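Magnetosome protein MamA (Magnetospirillum gryphiswaldense, PDB 3AS8) is a tetratricopeptide-repeat protein that associates with magnetosomes and recognises copies of itself to assemble complexes, probably serving as a protein-binding scaffold. Local coordinates at residues A[43-48]-A[66-71]; A[78-83]-A[100-105]; A[90-95]-A[117-122]; A[131-136]-A[144-149]. All blocks are in the same frame, centred on the assembly; numbering follows the deposited sequence. Where two conformers were deposited one is given.

Overall arrangement
From the N terminus, contact 1 is met first: residues 43-48 and 66-71 join helix 42-54 to helix 58-71 and close the chain between them. The next helix, 76-88, packs on this pair, with Ile69 CD1 lying 3.7 Å from Val78 CB, and carries the first segment of contact 2. That contact ties it to helix 92-105. Contact 3 crosses contact 2, because 90-95 falls inside the loop that contact 2 closes while its partner, 117-122, lies beyond it on helix 110-122. Contact 4 follows in series, joining helices 126-139 and 144-156; its Phe133 rests on Gly117 of contact 3. Contacts 1 and 4 lie about 31 Å apart, centre to centre, along the helical array.

Contact 1: A[43-48]-A[66-71]; sequences EVALHL and ERSIAD
Ala45 and Ser68 carry the small, buried contact between helix 42-54 and helix 58-71, successive helices of the tetratricopeptide-repeat array. The van der Waals part is a single close approach: the methyl CB of Ala45 stands 3.0 Å from Ser68 OG, tight for a carbon-oxygen pair without a hydrogen bond. Both CB atoms point toward the opposite helix, and the helices come near enough for Ala45 CA and Ser68 CA to lie 6.2 Å apart.

The polar interactions run within each helix. Ser68 OG lies beside its own backbone N (chi1 -60°), a setting from which it bonds back to Leu64 O one turn earlier. On the other helix, His47 ND1 donates to Glu43 O at 2.8 Å, the acceptor lying nearly in the imidazole plane; the same carbonyl also takes the helical bond from His47 N. Phe40 and Val78 pack around Ser68 from the loop and helix 76-88.

Leu64 O satisfies the Ser68 hydroxyl, so the Ala45 methyl presses on it without costing it a partner; the segments meet by van der Waals contact at one point, where small side chains let the backbones come near.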
# COMPACT_ATOMS: atom_id res chain seq x y z
N GLU A 43 -12.09 -8.13 -11.56
CA GLU A 43 -11.74 -9.07 -10.48
C GLU A 43 -10.61 -10.03 -10.92
O GLU A 43 -9.74 -10.38 -10.10
CB GLU A 43 -13.02 -9.78 -10.10
CG GLU A 43 -13.19 -10.08 -8.65
CD GLU A 43 -13.02 -8.91 -7.72
OE1 GLU A 43 -12.28 -9.09 -6.73
OE2 GLU A 43 -13.62 -7.84 -7.95
N VAL A 44 -10.61 -10.37 -12.21
CA VAL A 44 -9.56 -11.16 -12.82
C VAL A 44 -8.29 -10.28 -12.89
O VAL A 44 -7.21 -10.71 -12.40
CB VAL A 44 -9.99 -11.71 -14.20
CG1 VAL A 44 -8.76 -12.20 -14.99
CG2 VAL A 44 -11.09 -12.83 -14.03
N ALA A 45 -8.40 -9.03 -13.39
CA ALA A 45 -7.22 -8.16 -13.47
C ALA A 45 -6.59 -7.83 -12.08
O ALA A 45 -5.36 -7.82 -11.93
CB ALA A 45 -7.50 -6.85 -14.28
N LEU A 46 -7.42 -7.63 -11.09
CA LEU A 46 -6.98 -7.37 -9.75
C LEU A 46 -6.21 -8.53 -9.13
O LEU A 46 -5.11 -8.34 -8.58
CB LEU A 46 -8.14 -7.06 -8.88
CG LEU A 46 -7.86 -7.07 -7.37
CD1 LEU A 46 -6.76 -5.98 -6.95
CD2 LEU A 46 -9.11 -6.85 -6.56
N HIS A 47 -6.78 -9.73 -9.22
CA HIS A 47 -6.13 -10.90 -8.66
C HIS A 47 -4.87 -11.34 -9.43
O HIS A 47 -3.86 -11.71 -8.82
CB HIS A 47 -7.19 -11.95 -8.39
CG HIS A 47 -8.06 -11.59 -7.23
ND1 HIS A 47 -9.28 -10.95 -7.37
CD2 HIS A 47 -7.80 -11.63 -5.90
CE1 HIS A 47 -9.77 -10.70 -6.16
NE2 HIS A 47 -8.90 -11.10 -5.26
N LEU A 48 -4.88 -11.22 -10.75
CA LEU A 48 -3.69 -11.56 -11.51
C LEU A 48 -2.60 -10.50 -11.34
O LEU A 48 -1.41 -10.82 -11.39
CB LEU A 48 -4.03 -11.73 -13.00
CG LEU A 48 -2.91 -12.02 -14.01
CD1 LEU A 48 -2.05 -13.34 -13.70
CD2 LEU A 48 -3.66 -12.15 -15.38
N GLU A 66 -3.27 -0.85 -13.08
CA GLU A 66 -3.56 0.46 -13.67
C GLU A 66 -4.77 0.38 -14.64
O GLU A 66 -5.60 1.27 -14.66
CB GLU A 66 -2.30 0.95 -14.43
CG GLU A 66 -1.11 1.41 -13.56
CD GLU A 66 0.27 1.64 -14.30
OE1 GLU A 66 1.25 2.13 -13.62
OE2 GLU A 66 0.43 1.32 -15.53
N ARG A 67 -4.77 -0.64 -15.50
CA ARG A 67 -5.90 -0.91 -16.39
C ARG A 67 -7.20 -1.11 -15.50
O ARG A 67 -8.28 -0.65 -15.84
CB ARG A 67 -5.55 -2.13 -17.28
CG ARG A 67 -6.15 -2.11 -18.65
CD ARG A 67 -5.61 -3.20 -19.55
NE ARG A 67 -4.16 -3.22 -19.52
CZ ARG A 67 -3.38 -2.53 -20.35
NH1 ARG A 67 -3.92 -1.78 -21.32
NH2 ARG A 67 -2.06 -2.60 -20.20
N SER A 68 -7.10 -1.80 -14.38
CA SER A 68 -8.22 -2.00 -13.45
C SER A 68 -8.77 -0.70 -12.88
O SER A 68 -10.00 -0.41 -12.93
CB SER A 68 -7.78 -2.90 -12.30
OG SER A 68 -7.35 -4.19 -12.83
N ILE A 69 -7.85 0.11 -12.34
CA ILE A 69 -8.27 1.39 -11.74
C ILE A 69 -8.82 2.31 -12.85
O ILE A 69 -9.66 3.12 -12.56
CB ILE A 69 -7.17 2.05 -10.85
CG1 ILE A 69 -7.80 2.79 -9.62
CG2 ILE A 69 -6.33 3.03 -11.65
CD1 ILE A 69 -8.70 1.90 -8.63
N ALA A 70 -8.39 2.15 -14.10
CA ALA A 70 -9.03 2.91 -15.21
C ALA A 70 -10.50 2.46 -15.45
O ALA A 70 -11.37 3.24 -15.76
CB ALA A 70 -8.18 2.85 -16.51
N ASP A 71 -10.75 1.17 -15.31
CA ASP A 71 -12.07 0.59 -15.54
C ASP A 71 -13.04 0.76 -14.34
O ASP A 71 -14.27 0.82 -14.49
CB ASP A 71 -11.84 -0.91 -15.76
CG ASP A 71 -13.13 -1.68 -15.96
OD1 ASP A 71 -13.78 -1.44 -16.98
OD2 ASP A 71 -13.48 -2.52 -15.10

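Contact 2: A[78-83]-A[100-105]; sequences VATVLG and VKVAEA
Ala79 begins the contact, turning its CB toward helix 92-105, where it meets CG2 of Val102 at 3.6 Å. This is an apolar methyl-to-methyl touch, and both residues are buried. Next in sequence, Thr80 crosses the Val102 side chain at about a right angle and presents its hydroxyl rather than its methyl: Thr80 OG1 sits 3.4 Å from Val102 CG1 and 3.5 Å from Val102 CG2, bridging the fork of the valine. The torsion explains the choice, since OG1 lies beside the backbone N (chi1 -54°) and CG2 is swung anti to it. From there OG1 also bonds to Ile76 O, so that its polar need is met within its own helix and the valine methyls can rest against it without a polar cost. Val102 thus serves both residues, CG2 touching Ala79 and Thr80, CG1 touching Thr80. Further on, Val112 of helix 110-122 touches both Thr80 and Val102 and extends the packing to the next helix, while Lys101 on the same turn pairs its NZ with Asp74.

Two successive helices running in opposite senses and packed through small residues are the helical hairpin on which tetratricopeptide-repeat folds are built.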
# COMPACT_ATOMS: atom_id res chain seq x y z
N VAL A 78 -8.41 -2.29 -5.31
CA VAL A 78 -7.44 -2.00 -6.37
C VAL A 78 -6.54 -0.80 -5.99
O VAL A 78 -5.32 -0.82 -6.13
CB VAL A 78 -8.09 -1.64 -7.70
CG1 VAL A 78 -6.95 -1.41 -8.80
CG2 VAL A 78 -9.08 -2.73 -8.20
N ALA A 79 -7.17 0.25 -5.53
CA ALA A 79 -6.46 1.45 -5.18
C ALA A 79 -5.42 1.20 -4.08
O ALA A 79 -4.30 1.77 -4.14
CB ALA A 79 -7.51 2.58 -4.79
N THR A 80 -5.77 0.35 -3.11
CA THR A 80 -4.91 -0.01 -1.97
C THR A 80 -3.68 -0.75 -2.46
O THR A 80 -2.52 -0.33 -2.19
CB THR A 80 -5.66 -0.84 -0.92
OG1 THR A 80 -6.83 -0.13 -0.53
CG2 THR A 80 -4.81 -1.10 0.35
N VAL A 81 -3.88 -1.81 -3.26
CA VAL A 81 -2.75 -2.59 -3.81
C VAL A 81 -1.85 -1.70 -4.64
O VAL A 81 -0.63 -1.65 -4.48
CB VAL A 81 -3.21 -3.70 -4.81
CG1 VAL A 81 -1.96 -4.53 -5.23
CG2 VAL A 81 -4.31 -4.57 -4.20
N LEU A 82 -2.47 -1.01 -5.58
CA LEU A 82 -1.69 -0.26 -6.51
C LEU A 82 -0.95 0.88 -5.80
O LEU A 82 0.23 1.07 -6.02
CB LEU A 82 -2.53 0.28 -7.62
CG LEU A 82 -1.91 1.09 -8.73
CD1 LEU A 82 -0.70 0.28 -9.36
CD2 LEU A 82 -3.05 1.55 -9.80
N GLY A 83 -1.64 1.62 -4.93
CA GLY A 83 -1.02 2.72 -4.18
C GLY A 83 0.12 2.20 -3.34
O GLY A 83 1.20 2.77 -3.34
N VAL A 100 -4.64 8.86 -0.68
CA VAL A 100 -5.62 9.80 -0.18
C VAL A 100 -7.01 9.21 -0.25
O VAL A 100 -7.79 9.33 0.68
CB VAL A 100 -5.51 11.18 -0.90
CG1 VAL A 100 -6.71 12.21 -0.55
CG2 VAL A 100 -4.12 11.79 -0.61
N LYS A 101 -7.35 8.60 -1.38
CA LYS A 101 -8.70 8.12 -1.57
C LYS A 101 -8.95 6.92 -0.70
O LYS A 101 -10.01 6.78 -0.08
CB LYS A 101 -8.90 7.78 -3.06
CG LYS A 101 -10.28 7.15 -3.39
CD LYS A 101 -10.26 6.64 -4.87
CE LYS A 101 -11.67 6.43 -5.42
NZ LYS A 101 -12.36 7.68 -5.74
N VAL A 102 -7.97 6.06 -0.57
CA VAL A 102 -8.15 4.88 0.28
C VAL A 102 -8.25 5.30 1.74
O VAL A 102 -9.15 4.84 2.43
CB VAL A 102 -7.02 3.86 0.13
CG1 VAL A 102 -7.15 2.78 1.14
CG2 VAL A 102 -6.94 3.32 -1.31
N ALA A 103 -7.37 6.21 2.17
CA ALA A 103 -7.44 6.68 3.58
C ALA A 103 -8.79 7.35 3.91
O ALA A 103 -9.27 7.20 5.01
CB ALA A 103 -6.26 7.63 3.93
N GLU A 104 -9.38 8.12 2.98
CA GLU A 104 -10.70 8.70 3.21
C GLU A 104 -11.80 7.62 3.32
O GLU A 104 -12.70 7.74 4.13
CB GLU A 104 -11.06 9.76 2.11
CG GLU A 104 -12.59 10.14 1.98
CD GLU A 104 -13.05 11.19 2.97
OE1 GLU A 104 -12.21 12.01 3.40
OE2 GLU A 104 -14.26 11.21 3.30
N ALA A 105 -11.70 6.56 2.53
CA ALA A 105 -12.69 5.49 2.59
C ALA A 105 -12.46 4.55 3.81
O ALA A 105 -13.41 4.04 4.36
CB ALA A 105 -12.60 4.66 1.28

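Contact 3: A[90-95]-A[117-122]; sequences QKYDLA and GVALDN
The amide of Asn122 lies flat on the phenol ring of Tyr92, the two planes only 2° apart, an almost exactly parallel stack of a polar group on an aromatic one. Asn122 CB leads the way over the ring face, 3.6 Å from the Tyr92 ring centroid in a CH-pi contact and closest to Tyr92 CE2, at 3.4 Å. The amide carries on outward over CZ, putting Asn122 ND2 3.5 Å from Tyr92 CZ. The opposite face is covered by Gln90 CA, 3.7 Å above its centre, where the positive-phi Gln90 ends helix 76-88 in a Schellman motif. Nearer the ring's root, Tyr92 CD1 approaches Ala119 CA at 3.7 Å, and the alanine methyl lies alongside.

A bent bond within helix 110-122 probably limits the rotation of the amide: Asn122 ND2 donates to Val118 O at 2.8 Å, well above the carbonyl plane, while Asn122 N reaches the same oxygen from its other face. With CG beside the backbone N (chi1 -79°), the side chain folds back along its helix to make this bond. Replacing Tyr92 by a serine would probably leave Asn122 without a surface to lie on and open a gap between Gln90 and Asn122.

Helices 92-105 and 110-122 of the tetratricopeptide-repeat array thus meet through dispersion and stacking, and the amide keeps its hydrogen bond while lending its flat face to the ring.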
# COMPACT_ATOMS: atom_id res chain seq x y z
N GLN A 90 8.91 3.44 -5.44
CA GLN A 90 9.19 4.91 -5.44
C GLN A 90 8.52 5.71 -6.52
O GLN A 90 9.06 6.77 -6.99
CB GLN A 90 10.71 5.14 -5.43
CG GLN A 90 11.31 4.25 -4.34
CD GLN A 90 12.69 4.64 -3.79
OE1 GLN A 90 13.17 3.94 -2.88
NE2 GLN A 90 13.32 5.66 -4.32
N LYS A 91 7.37 5.25 -6.97
CA LYS A 91 6.52 6.07 -7.74
C LYS A 91 5.62 6.80 -6.79
O LYS A 91 4.40 6.65 -6.81
CB LYS A 91 5.71 5.26 -8.75
CG LYS A 91 6.57 4.74 -9.89
CD LYS A 91 6.19 5.41 -11.15
CE LYS A 91 6.92 6.72 -11.29
NZ LYS A 91 6.42 7.56 -12.41
N TYR A 92 6.25 7.67 -5.98
CA TYR A 92 5.54 8.37 -4.89
C TYR A 92 4.46 9.28 -5.39
O TYR A 92 3.37 9.36 -4.79
CB TYR A 92 6.55 9.18 -4.13
CG TYR A 92 7.60 8.34 -3.45
CD1 TYR A 92 7.24 7.38 -2.53
CD2 TYR A 92 8.96 8.52 -3.75
CE1 TYR A 92 8.19 6.64 -1.89
CE2 TYR A 92 9.90 7.81 -3.09
CZ TYR A 92 9.50 6.87 -2.17
OH TYR A 92 10.43 6.14 -1.52
N ASP A 93 4.69 9.89 -6.54
CA ASP A 93 3.69 10.77 -7.10
C ASP A 93 2.41 10.09 -7.57
O ASP A 93 1.32 10.67 -7.46
CB ASP A 93 4.30 11.58 -8.23
CG ASP A 93 4.61 10.69 -9.46
OD1 ASP A 93 5.35 9.65 -9.33
OD2 ASP A 93 4.05 11.02 -10.53
N LEU A 94 2.53 8.88 -8.13
CA LEU A 94 1.32 8.14 -8.50
C LEU A 94 0.59 7.57 -7.25
O LEU A 94 -0.64 7.31 -7.28
CB LEU A 94 1.69 6.99 -9.47
CG LEU A 94 2.32 7.48 -10.78
CD1 LEU A 94 2.52 6.30 -11.76
CD2 LEU A 94 1.43 8.62 -11.40
N ALA A 95 1.37 7.33 -6.23
CA ALA A 95 0.87 6.71 -5.00
C ALA A 95 -0.06 7.67 -4.27
O ALA A 95 -1.09 7.27 -3.81
CB ALA A 95 2.08 6.28 -4.13
N GLY A 117 2.08 9.31 4.23
CA GLY A 117 3.11 10.19 4.76
C GLY A 117 4.51 10.03 4.17
O GLY A 117 5.20 11.01 3.91
N VAL A 118 4.96 8.78 4.01
CA VAL A 118 6.25 8.51 3.46
C VAL A 118 6.33 9.06 2.06
O VAL A 118 7.37 9.59 1.69
CB VAL A 118 6.62 6.99 3.41
CG1 VAL A 118 7.97 6.76 2.74
CG2 VAL A 118 6.74 6.43 4.86
N ALA A 119 5.25 8.95 1.30
CA ALA A 119 5.27 9.39 -0.09
C ALA A 119 5.41 10.89 -0.17
O ALA A 119 6.22 11.41 -0.96
CB ALA A 119 4.00 8.92 -0.89
N LEU A 120 4.60 11.57 0.62
CA LEU A 120 4.61 13.03 0.76
C LEU A 120 5.98 13.54 1.19
O LEU A 120 6.51 14.49 0.57
CB LEU A 120 3.50 13.47 1.73
CG LEU A 120 2.07 13.32 1.22
CD1 LEU A 120 1.07 13.40 2.40
CD2 LEU A 120 1.64 14.29 0.11
N ASP A 121 6.59 12.89 2.20
CA ASP A 121 7.92 13.27 2.65
C ASP A 121 8.93 13.15 1.52
O ASP A 121 9.80 14.04 1.32
CB ASP A 121 8.36 12.46 3.85
CG ASP A 121 9.77 12.81 4.32
OD1 ASP A 121 10.72 12.47 3.60
OD2 ASP A 121 9.94 13.42 5.41
N ASN A 122 8.83 12.06 0.75
CA ASN A 122 9.75 11.87 -0.39
C ASN A 122 9.61 12.89 -1.46
O ASN A 122 10.63 13.22 -2.10
CB ASN A 122 9.70 10.46 -0.97
CG ASN A 122 10.49 9.51 -0.11
OD1 ASN A 122 11.70 9.56 -0.16
ND2 ASN A 122 9.83 8.74 0.79

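Contact 4: A[131-136]-A[144-149]; sequences DSFKIA and GKVHRA
One face of the Phe133 ring carries the methyl of Ala149, whose CB lies 3.6 Å from the Phe133 ring centroid and 15° off its normal, a CH-pi contact displaced toward the CZ side of the ring. On the other side of the plane, beyond the CZ rim, Gly117 C of helix 110-122 comes within 3.4 Å of Phe133 CZ. Val146 CG1 approaches obliquely, near the ring's root. Placing CG beside the backbone N (chi1 -64°) sends the ring along helix 144-156 to the level of Ala149, one turn beyond Val146.

Helices 126-139 and 144-156 run nearly antiparallel, 162° between their directions, with the local axes 9.5 Å apart, and they continue the stacked helical pairs of the tetratricopeptide-repeat superhelix. In their interface Val146 is the other principal side chain. Its CG1, anti to the backbone N, reaches across to the first helix, 3.2 Å from Phe133 O and 3.8 Å from Phe133 CB, with Ala136 CB farther off. A leucine in place of Phe133 would probably leave the Ala149 methyl without its ring face and weaken the contact with the Gly117 backbone.

Outside the contact, Ser132 OG bonds to Arg113 NH2 of helix 110-122, and His147 turns to helix 160-183, where its ND1 bonds to His166 ND1.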
# COMPACT_ATOMS: atom_id res chain seq x y z
N ASP A 131 1.21 16.03 8.81
CA ASP A 131 -0.24 15.91 8.96
C ASP A 131 -0.65 14.43 8.90
O ASP A 131 -1.36 13.91 9.77
CB ASP A 131 -0.96 16.70 7.84
CG ASP A 131 -0.92 18.24 8.04
OD1 ASP A 131 -1.40 18.91 7.11
OD2 ASP A 131 -0.45 18.79 9.07
N SER A 132 -0.19 13.72 7.88
CA SER A 132 -0.55 12.30 7.71
C SER A 132 0.06 11.42 8.82
O SER A 132 -0.65 10.59 9.42
CB SER A 132 -0.14 11.81 6.28
OG SER A 132 -1.22 12.10 5.40
N PHE A 133 1.33 11.63 9.14
CA PHE A 133 1.97 10.95 10.27
C PHE A 133 1.26 11.18 11.61
O PHE A 133 1.06 10.25 12.37
CB PHE A 133 3.47 11.30 10.43
CG PHE A 133 4.36 10.87 9.30
CD1 PHE A 133 4.28 9.59 8.76
CD2 PHE A 133 5.33 11.76 8.77
CE1 PHE A 133 5.15 9.19 7.73
CE2 PHE A 133 6.18 11.35 7.73
CZ PHE A 133 6.08 10.06 7.20
N LYS A 134 0.77 12.39 11.85
CA LYS A 134 -0.04 12.60 13.03
C LYS A 134 -1.40 11.89 13.10
O LYS A 134 -1.80 11.46 14.17
CB LYS A 134 -0.17 14.07 13.27
CG LYS A 134 1.19 14.63 13.73
CD LYS A 134 1.09 16.09 14.19
CE LYS A 134 2.49 16.61 14.61
NZ LYS A 134 2.37 18.02 14.98
N ILE A 135 -2.03 11.69 11.97
CA ILE A 135 -3.22 10.89 11.87
C ILE A 135 -2.91 9.43 12.09
O ILE A 135 -3.63 8.74 12.79
CB ILE A 135 -3.93 11.14 10.52
CG1 ILE A 135 -4.36 12.61 10.42
CG2 ILE A 135 -5.16 10.24 10.37
CD1 ILE A 135 -4.81 13.07 9.01
N ALA A 136 -1.85 8.91 11.48
CA ALA A 136 -1.38 7.58 11.79
C ALA A 136 -1.07 7.33 13.28
O ALA A 136 -1.36 6.25 13.84
CB ALA A 136 -0.14 7.25 10.92
N GLY A 144 6.68 3.97 17.53
CA GLY A 144 7.93 4.70 17.42
C GLY A 144 8.37 5.15 16.04
O GLY A 144 8.85 6.27 15.90
N LYS A 145 8.18 4.30 15.02
CA LYS A 145 8.61 4.67 13.67
C LYS A 145 7.83 5.90 13.22
O LYS A 145 8.28 6.60 12.28
CB LYS A 145 8.46 3.49 12.66
CG LYS A 145 7.00 3.15 12.23
CD LYS A 145 6.96 1.96 11.23
CE LYS A 145 5.57 1.64 10.81
NZ LYS A 145 5.52 0.63 9.70
N VAL A 146 6.62 6.13 13.76
CA VAL A 146 5.84 7.27 13.27
C VAL A 146 6.45 8.57 13.86
O VAL A 146 6.62 9.59 13.17
CB VAL A 146 4.33 7.16 13.58
CG1 VAL A 146 3.59 8.46 12.97
CG2 VAL A 146 3.82 5.91 13.01
N HIS A 147 6.77 8.56 15.15
CA HIS A 147 7.45 9.77 15.70
C HIS A 147 8.78 10.04 14.99
O HIS A 147 9.15 11.20 14.81
CB HIS A 147 7.71 9.60 17.17
CG HIS A 147 6.51 9.88 18.02
ND1 HIS A 147 6.12 11.16 18.35
CD2 HIS A 147 5.62 9.05 18.64
CE1 HIS A 147 5.05 11.11 19.12
NE2 HIS A 147 4.72 9.84 19.30
N ARG A 148 9.50 8.98 14.67
CA ARG A 148 10.78 9.10 13.97
C ARG A 148 10.57 9.75 12.59
O ARG A 148 11.28 10.66 12.21
CB ARG A 148 11.46 7.75 13.89
CG ARG A 148 12.82 7.72 13.23
CD ARG A 148 13.74 6.59 13.79
NE ARG A 148 13.56 6.18 15.21
CZ ARG A 148 14.29 6.57 16.26
NH1 ARG A 148 15.22 7.50 16.15
NH2 ARG A 148 14.02 6.08 17.47
N ALA A 149 9.56 9.29 11.87
CA ALA A 149 9.25 9.83 10.56
C ALA A 149 8.89 11.33 10.72
O ALA A 149 9.30 12.18 9.93
CB ALA A 149 8.08 9.03 9.86